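Local atomic coordinates of phosphoribosylaminoimidazole-succinocarboxamide synthase (Pyrococcus horikoshii, PDB entry 4O7Z), a protein that catalyses the ATP-dependent joining of L-aspartate to 5-amino-1-(5-phospho-D-ribosyl)imidazole-4-carboxylate, a step of de novo purine biosynthesis. Residues 86-91 with 144-149. Residues are numbered along the deposited sequence; the frame is centred on the assembly and turned at random.
With 5GP (guanosine-5'-monophosphate), chain B.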
ATOM      1  N   TYR A  86      -4.117 -10.331  14.941  1.00 18.36           N
ATOM      2  CA  TYR A  86      -4.406  -9.371  13.864  1.00 17.45           C
ATOM      3  C   TYR A  86      -4.185 -10.074  12.526  1.00 16.96           C
ATOM      4  O   TYR A  86      -3.250 -10.871  12.405  1.00 15.77           O
ATOM      5  CB  TYR A  86      -3.465  -8.178  13.945  1.00 17.56           C
ATOM      6  CG  TYR A  86      -3.705  -7.278  15.122  1.00 17.43           C
ATOM      7  CD1 TYR A  86      -4.815  -6.435  15.158  1.00 17.30           C
ATOM      8  CD2 TYR A  86      -2.815  -7.252  16.198  1.00 17.62           C
ATOM      9  CE1 TYR A  86      -5.042  -5.587  16.237  1.00 17.41           C
ATOM     10  CE2 TYR A  86      -3.031  -6.407  17.286  1.00 18.01           C
ATOM     11  CZ  TYR A  86      -4.139  -5.564  17.290  1.00 17.77           C
ATOM     12  OH  TYR A  86      -4.370  -4.716  18.358  1.00 18.31           O
ATOM     13  N   PRO A  87      -5.039  -9.795  11.518  1.00 16.90           N
ATOM     14  CA  PRO A  87      -4.794 -10.435  10.224  1.00 16.85           C
ATOM     15  C   PRO A  87      -3.826  -9.593   9.401  1.00 17.00           C
ATOM     16  O   PRO A  87      -4.184  -9.108   8.322  1.00 18.06           O
ATOM     17  CB  PRO A  87      -6.194 -10.476   9.585  1.00 16.91           C
ATOM     18  CG  PRO A  87      -6.913  -9.311  10.187  1.00 17.67           C
ATOM     19  CD  PRO A  87      -6.272  -8.982  11.515  1.00 16.81           C
ATOM     20  N   LEU A  88      -2.618  -9.401   9.932  1.00 15.79           N
ATOM     21  CA  LEU A  88      -1.577  -8.610   9.280  1.00 15.24           C
ATOM     22  C   LEU A  88      -0.269  -9.358   9.217  1.00 15.11           C
ATOM     23  O   LEU A  88       0.011 -10.234  10.039  1.00 14.63           O
ATOM     24  CB  LEU A  88      -1.302  -7.320  10.051  1.00 15.24           C
ATOM     25  CG  LEU A  88      -2.443  -6.315  10.255  1.00 15.33           C
ATOM     26  CD1 LEU A  88      -2.025  -5.334  11.349  1.00 14.51           C
ATOM     27  CD2 LEU A  88      -2.761  -5.612   8.943  1.00 14.12           C
ATOM     28  N   GLU A  89       0.527  -9.006   8.220  1.00 15.06           N
ATOM     29  CA  GLU A  89       1.939  -9.308   8.228  1.00 15.23           C
ATOM     30  C   GLU A  89       2.580  -7.954   8.142  1.00 14.79           C
ATOM     31  O   GLU A  89       2.195  -7.132   7.294  1.00 14.62           O
ATOM     32  CB  GLU A  89       2.314 -10.160   7.029  1.00 17.22           C
ATOM     33  CG  GLU A  89       1.663 -11.532   7.052  1.00 18.61           C
ATOM     34  CD  GLU A  89       1.844 -12.253   5.738  1.00 20.60           C
ATOM     35  OE1 GLU A  89       1.823 -13.493   5.747  1.00 21.42           O
ATOM     36  OE2 GLU A  89       2.004 -11.571   4.692  1.00 22.79           O
ATOM     37  N   VAL A  90       3.515  -7.700   9.055  1.00 14.46           N
ATOM     38  CA  VAL A  90       4.143  -6.391   9.184  1.00 13.61           C
ATOM     39  C   VAL A  90       5.581  -6.519   8.739  1.00 13.88           C
ATOM     40  O   VAL A  90       6.361  -7.241   9.355  1.00 14.22           O
ATOM     41  CB  VAL A  90       4.078  -5.869  10.628  1.00 13.67           C
ATOM     42  CG1 VAL A  90       4.691  -4.471  10.731  1.00 13.20           C
ATOM     43  CG2 VAL A  90       2.626  -5.845  11.114  1.00 13.54           C
ATOM     44  N   VAL A  91       5.933  -5.814   7.666  1.00 13.50           N
ATOM     45  CA  VAL A  91       7.247  -5.974   7.075  1.00 14.03           C
ATOM     46  C   VAL A  91       8.117  -4.735   7.348  1.00 14.58           C
ATOM     47  O   VAL A  91       7.719  -3.612   7.059  1.00 15.12           O
ATOM     48  CB  VAL A  91       7.155  -6.322   5.555  1.00 13.69           C
ATOM     49  CG1 VAL A  91       8.539  -6.363   4.930  1.00 13.35           C
ATOM     50  CG2 VAL A  91       6.472  -7.684   5.352  1.00 12.77           C
ATOM     51  N   ASP A 144      -4.635   4.089  16.318  1.00 22.00           N
ATOM     52  CA  ASP A 144      -3.812   3.929  17.531  1.00 23.85           C
ATOM     53  C   ASP A 144      -3.146   2.542  17.641  1.00 22.28           C
ATOM     54  O   ASP A 144      -1.953   2.443  17.949  1.00 23.70           O
ATOM     55  CB  ASP A 144      -4.652   4.251  18.779  1.00 27.31           C
ATOM     56  CG  ASP A 144      -4.168   3.524  20.023  1.00 31.25           C
ATOM     57  OD1 ASP A 144      -3.145   3.958  20.610  1.00 32.06           O
ATOM     58  OD2 ASP A 144      -4.827   2.525  20.427  1.00 35.31           O
ATOM     59  N   GLU A 145      -3.908   1.482  17.383  1.00 19.93           N
ATOM     60  CA  GLU A 145      -3.352   0.132  17.292  1.00 19.00           C
ATOM     61  C   GLU A 145      -2.246   0.013  16.231  1.00 18.61           C
ATOM     62  O   GLU A 145      -1.153  -0.498  16.523  1.00 18.09           O
ATOM     63  CB  GLU A 145      -4.452  -0.895  17.007  1.00 18.13           C
ATOM     64  CG  GLU A 145      -5.221  -1.322  18.241  1.00 16.96           C
ATOM     65  CD  GLU A 145      -6.514  -1.995  17.864  1.00 16.92           C
ATOM     66  OE1 GLU A 145      -7.407  -1.302  17.347  1.00 16.80           O
ATOM     67  OE2 GLU A 145      -6.636  -3.218  18.072  1.00 16.74           O
ATOM     68  N   ILE A 146      -2.529   0.484  15.017  1.00 18.31           N
ATOM     69  CA  ILE A 146      -1.529   0.496  13.936  1.00 18.69           C
ATOM     70  C   ILE A 146      -0.243   1.214  14.368  1.00 18.80           C
ATOM     71  O   ILE A 146       0.849   0.665  14.212  1.00 19.74           O
ATOM     72  CB  ILE A 146      -2.103   1.080  12.613  1.00 19.00           C
ATOM     73  CG1 ILE A 146      -2.977   0.042  11.881  1.00 18.87           C
ATOM     74  CG2 ILE A 146      -0.995   1.578  11.694  1.00 18.55           C
ATOM     75  CD1 ILE A 146      -2.229  -1.216  11.452  1.00 18.56           C
ATOM     76  N   LYS A 147      -0.379   2.411  14.937  1.00 18.67           N
ATOM     77  CA  LYS A 147       0.766   3.161  15.451  1.00 19.84           C
ATOM     78  C   LYS A 147       1.610   2.406  16.481  1.00 18.85           C
ATOM     79  O   LYS A 147       2.845   2.396  16.375  1.00 17.86           O
ATOM     80  CB  LYS A 147       0.342   4.522  16.020  1.00 22.34           C
ATOM     81  CG  LYS A 147       0.237   5.585  14.944  1.00 24.56           C
ATOM     82  CD  LYS A 147      -0.467   6.851  15.408  1.00 26.03           C
ATOM     83  CE  LYS A 147      -0.750   7.722  14.187  1.00 27.15           C
ATOM     84  NZ  LYS A 147      -1.514   8.956  14.526  1.00 29.14           N
ATOM     85  N   LYS A 148       0.948   1.799  17.469  1.00 18.23           N
ATOM     86  CA  LYS A 148       1.613   0.900  18.422  1.00 18.30           C
ATOM     87  C   LYS A 148       2.276  -0.275  17.714  1.00 16.90           C
ATOM     88  O   LYS A 148       3.403  -0.607  18.039  1.00 16.82           O
ATOM     89  CB  LYS A 148       0.638   0.345  19.478  1.00 20.14           C
ATOM     90  CG  LYS A 148       0.518   1.169  20.751  1.00 23.38           C
ATOM     91  CD  LYS A 148      -0.850   0.933  21.398  1.00 26.52           C
ATOM     92  CE  LYS A 148      -1.008   1.687  22.716  1.00 27.29           C
ATOM     93  NZ  LYS A 148      -1.623   3.031  22.480  1.00 28.62           N
ATOM     94  N   ILE A 149       1.586  -0.900  16.754  1.00 15.41           N
ATOM     95  CA  ILE A 149       2.179  -2.020  15.991  1.00 14.61           C
ATOM     96  C   ILE A 149       3.455  -1.598  15.228  1.00 15.12           C
ATOM     97  O   ILE A 149       4.481  -2.270  15.323  1.00 15.56           O
ATOM     98  CB  ILE A 149       1.166  -2.695  15.021  1.00 13.84           C
ATOM     99  CG1 ILE A 149       0.140  -3.526  15.814  1.00 13.81           C
ATOM    100  CG2 ILE A 149       1.896  -3.522  13.963  1.00 13.00           C
ATOM    101  CD1 ILE A 149      -1.137  -3.886  15.071  1.00 13.03           C
TER
HETATM  102  P   5GP B 301       8.870  -9.541   0.245  1.00 25.28           P
HETATM  103  O1P 5GP B 301       7.747  -8.535   0.301  1.00 24.84           O
HETATM  104  O2P 5GP B 301      10.168  -8.991  -0.294  1.00 24.64           O
HETATM  105  O3P 5GP B 301       8.489 -10.867  -0.354  1.00 25.13           O
HETATM  106  O5' 5GP B 301       9.179  -9.934   1.770  1.00 25.53           O
HETATM  107  C5' 5GP B 301       9.813  -9.048   2.701  1.00 26.01           C
HETATM  108  C4' 5GP B 301      10.343  -9.795   3.928  1.00 26.63           C
HETATM  109  O4' 5GP B 301       9.287 -10.340   4.723  1.00 27.76           O
HETATM  110  C3' 5GP B 301      11.234 -10.978   3.558  1.00 27.12           C
HETATM  111  O3' 5GP B 301      12.241 -11.108   4.558  1.00 25.90           O
HETATM  112  C2' 5GP B 301      10.344 -12.189   3.646  1.00 27.02           C
HETATM  113  O2' 5GP B 301      11.140 -13.328   4.000  1.00 25.60           O
HETATM  114  C1' 5GP B 301       9.320 -11.774   4.706  1.00 28.55           C
HETATM  115  N9  5GP B 301       7.982 -12.289   4.320  1.00 31.44           N
HETATM  116  C8  5GP B 301       6.958 -11.587   3.770  1.00 30.15           C
HETATM  117  N7  5GP B 301       5.889 -12.389   3.534  1.00 29.99           N
HETATM  118  C5  5GP B 301       6.223 -13.628   3.946  1.00 31.49           C
HETATM  119  C6  5GP B 301       5.559 -14.954   3.990  1.00 33.78           C
HETATM  120  O6  5GP B 301       4.390 -15.083   3.570  1.00 36.79           O
HETATM  121  N1  5GP B 301       6.246 -15.995   4.488  1.00 32.60           N
HETATM  122  C2  5GP B 301       7.515 -15.878   4.952  1.00 32.28           C
HETATM  123  N2  5GP B 301       8.142 -16.983   5.447  1.00 29.26           N
HETATM  124  N3  5GP B 301       8.193 -14.689   4.937  1.00 31.23           N
HETATM  125  C4  5GP B 301       7.599 -13.563   4.463  1.00 31.45           C
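A helix packed on a beta-sheet makes this largely buried contact: Tyr86, Leu88 and Val90 of strand 84-93 meet Glu145, Ile146 and Ile149 of helix 143-165. Ile149 makes the broadest contact. Its CD1 lies over one face of the Tyr86 ring, 3.9 Å from the ring centroid and displaced toward the rim, a CH-pi contact. Its other branch ends at Val90, with CG2 of Ile149 3.7 Å from CG2 of Val90. With CG1 beside the backbone N (chi1 -73°) and CG2 anti to it, the CG1 branch carries CD1 to the tyrosine ring and CG2 faces Val90. Leu88 CD1 reaches both CD1 of Ile149 and CD1 of Ile146, at 4.1 Å each.

The strand belongs to an antiparallel sheet and pairs with strands 111-121 and 169-180. The helix covers one side of it, and the N-to-C directions of strand 88-91 and helix 144-149 lie 44° apart. On the other side of the strand, Val91 CG1 comes 3.7 Å from C5' of the bound guanosine monophosphate.

At the ring edge, Tyr86 OH donates a 2.7 Å hydrogen bond to Glu145 OE2. It arrives on the anti side, 19° out of the carboxylate plane. Lys180 forms a salt bridge to the same oxygen, and Ser142 bonds OE1. A phenylalanine in place of Tyr86 could keep the ring over Ile149 but would probably leave Glu145 OE2 without its hydroxyl partner.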